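PDB 7D1B: leucine aminopeptidase from Fimbriiglobus ruber, which probably acts as a zinc-dependent glutaminyl cyclase of the M28 peptidase family, cyclising N-terminal glutamine to pyroglutamate. Local coordinates for residues A[73-76]-A[77-81]. Residues are numbered along the deposited sequence; the frame is centred on the assembly and turned at random. Where two conformers were deposited one is given.
Sequences GMVK and QQEVL
Met74 meets Gln77 and Gln78 within two turns of the amphipathic helix 72-87, a local contact one turn apart on a helix packed against the sheet of this M28-type fold. Four backbone bonds carry the turn, Gln77 N to Gly73 O, Gln78 N to Met74 O, Glu79 N to Val75 O and Val80 N to Lys76 O, a regular i to i+4 ladder.

On the buried side the thioether of Met74 lies close to two amides. With CG anti to the backbone N (chi1 169°) and the chain bent at both later torsions, SD is set 3.5 Å from Gln77 NE2 and 3.4 Å from Gln78 NE2. The Gln78 amide crosses Met74 obliquely, NE2 3.4 Å from Met74 CG, while Gln78 CG rests 3.3 Å from Met74 O. Gln77 NE2 donates to Tyr131 O beyond the helix; the Gln78 amide is held more loosely, by weak hydrogen bonds to the Tyr131 hydroxyl and Arg94. A leucine in place of Gln78 would probably leave Arg94 and the Tyr131 hydroxyl without these weak amide partners and take away one of the two amide nitrogens beside the Met74 sulfur.

The outer side is looser. In the conformers modelled here, one of two for each residue, Lys76 and Glu79 cross at about a right angle, and the ammonium NZ stops 4.8 Å from Glu79 OE1, too far for a salt bridge, so any attraction is probably weak.

The chemistry thus divides the helix: a sulfur and two amides, one firmly and one weakly held, join its inner face to the Tyr131 loop, with the Met74 side chain about 13 Å from the zinc ion, whereas the exposed face carries Lys76 and Glu79, probably mobile, together with Val75.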
ATOM      1  N   GLY A  73      17.078   9.271   2.719  1.00 15.82           N
ATOM      2  CA  GLY A  73      16.632   7.884   2.777  1.00 15.30           C
ATOM      3  C   GLY A  73      15.490   7.613   1.812  1.00 14.31           C
ATOM      4  O   GLY A  73      15.431   6.553   1.173  1.00 14.68           O
ATOM      5  N   MET A  74      14.564   8.572   1.693  1.00 14.17           N
ATOM      6  CA  MET A  74      13.494   8.447   0.708  1.00 13.85           C
ATOM      7  C   MET A  74      14.039   8.428  -0.719  1.00 14.52           C
ATOM      8  O   MET A  74      13.595   7.628  -1.547  1.00 14.15           O
ATOM      9  CB  MET A  74      12.458   9.555   0.917  1.00 14.58           C
ATOM     10  CG  MET A  74      11.449   9.654  -0.216  1.00 14.36           C
ATOM     11  SD  MET A  74      10.453   8.183  -0.514  1.00 14.08           S
ATOM     12  CE  MET A  74       9.240   8.352   0.785  1.00 15.03           C
ATOM     13  N   VAL A  75      15.010   9.295  -1.028  1.00 14.86           N
ATOM     14  CA  VAL A  75      15.615   9.282  -2.358  1.00 15.71           C
ATOM     15  C   VAL A  75      16.233   7.915  -2.649  1.00 15.33           C
ATOM     16  O   VAL A  75      16.059   7.352  -3.741  1.00 16.38           O
ATOM     17  CB  VAL A  75      16.650  10.420  -2.488  1.00 17.83           C
ATOM     18  CG1 VAL A  75      17.412  10.274  -3.795  1.00 19.91           C
ATOM     19  CG2 VAL A  75      15.959  11.791  -2.383  1.00 20.11           C
ATOM     20  N   LYS A  76      16.962   7.360  -1.678  1.00 15.29           N
ATOM     21  CA  LYS A  76      17.571   6.042  -1.870  1.00 16.01           C
ATOM     22  C   LYS A  76      16.514   4.974  -2.120  1.00 15.47           C
ATOM     23  O   LYS A  76      16.671   4.132  -3.006  1.00 15.90           O
ATOM     24  CB  LYS A  76      18.420   5.678  -0.655  1.00 17.72           C
ATOM     25  CG  LYS A  76      19.042   4.292  -0.725  1.00 21.29           C
ATOM     26  CD  LYS A  76      20.029   4.152  -1.858  0.57 24.92           C
ATOM     27  CE  LYS A  76      20.721   2.797  -1.787  0.57 28.11           C
ATOM     28  NZ  LYS A  76      21.709   2.603  -2.879  0.57 30.32           N
ATOM     29  N   GLN A  77      15.439   4.986  -1.334  1.00 14.37           N
ATOM     30  CA  GLN A  77      14.356   4.030  -1.555  1.00 14.57           C
ATOM     31  C   GLN A  77      13.798   4.143  -2.967  1.00 14.00           C
ATOM     32  O   GLN A  77      13.499   3.123  -3.615  1.00 14.20           O
ATOM     33  CB  GLN A  77      13.248   4.262  -0.526  1.00 16.03           C
ATOM     34  CG  GLN A  77      11.982   3.496  -0.804  1.00 16.81           C
ATOM     35  CD  GLN A  77      10.964   3.628   0.295  1.00 15.67           C
ATOM     36  OE1 GLN A  77      10.418   2.626   0.714  1.00 19.08           O
ATOM     37  NE2 GLN A  77      10.641   4.874   0.720  1.00 15.20           N
ATOM     38  N   GLN A  78      13.599   5.377  -3.443  1.00 14.45           N
ATOM     39  CA  GLN A  78      13.080   5.561  -4.797  1.00 14.11           C
ATOM     40  C   GLN A  78      14.003   4.939  -5.839  1.00 14.47           C
ATOM     41  O   GLN A  78      13.536   4.302  -6.795  1.00 15.50           O
ATOM     42  CB  GLN A  78      12.873   7.045  -5.085  1.00 15.23           C
ATOM     43  CG  GLN A  78      11.728   7.633  -4.285  1.00 14.69           C
ATOM     44  CD  GLN A  78      11.797   9.143  -4.210  1.00 15.71           C
ATOM     45  OE1 GLN A  78      12.704   9.759  -4.767  1.00 18.76           O
ATOM     46  NE2 GLN A  78      10.839   9.752  -3.540  1.00 15.76           N
ATOM     47  N   GLU A  79      15.319   5.086  -5.649  1.00 15.78           N
ATOM     48  CA  GLU A  79      16.270   4.494  -6.591  1.00 17.08           C
ATOM     49  C   GLU A  79      16.196   2.971  -6.556  1.00 16.04           C
ATOM     50  O   GLU A  79      16.170   2.309  -7.607  1.00 16.74           O
ATOM     51  CB  GLU A  79      17.683   4.964  -6.267  1.00 19.68           C
ATOM     52  CG  GLU A  79      17.857   6.467  -6.475  0.54 22.09           C
ATOM     53  CD  GLU A  79      19.149   7.052  -5.909  0.54 26.48           C
ATOM     54  OE1 GLU A  79      19.854   6.365  -5.137  0.54 28.20           O
ATOM     55  OE2 GLU A  79      19.449   8.222  -6.236  0.54 27.62           O
ATOM     56  N   VAL A  80      16.184   2.397  -5.348  1.00 15.79           N
ATOM     57  CA  VAL A  80      16.112   0.944  -5.198  1.00 15.79           C
ATOM     58  C   VAL A  80      14.864   0.405  -5.885  1.00 14.58           C
ATOM     59  O   VAL A  80      14.915  -0.565  -6.658  1.00 15.11           O
ATOM     60  CB  VAL A  80      16.142   0.570  -3.704  1.00 16.84           C
ATOM     61  CG1 VAL A  80      15.774  -0.893  -3.509  1.00 18.91           C
ATOM     62  CG2 VAL A  80      17.504   0.887  -3.087  1.00 19.44           C
ATOM     63  N   LEU A  81      13.714   1.014  -5.590  1.00 14.24           N
ATOM     64  CA  LEU A  81      12.455   0.527  -6.141  1.00 13.30           C
ATOM     65  C   LEU A  81      12.396   0.706  -7.648  1.00 13.48           C
ATOM     66  O   LEU A  81      11.926  -0.191  -8.364  1.00 14.49           O
ATOM     67  CB  LEU A  81      11.279   1.237  -5.474  1.00 13.82           C
ATOM     68  CG  LEU A  81      11.089   0.858  -4.001  1.00 14.51           C
ATOM     69  CD1 LEU A  81      10.136   1.814  -3.331  1.00 15.98           C
ATOM     70  CD2 LEU A  81      10.580  -0.568  -3.840  1.00 15.93           C
TER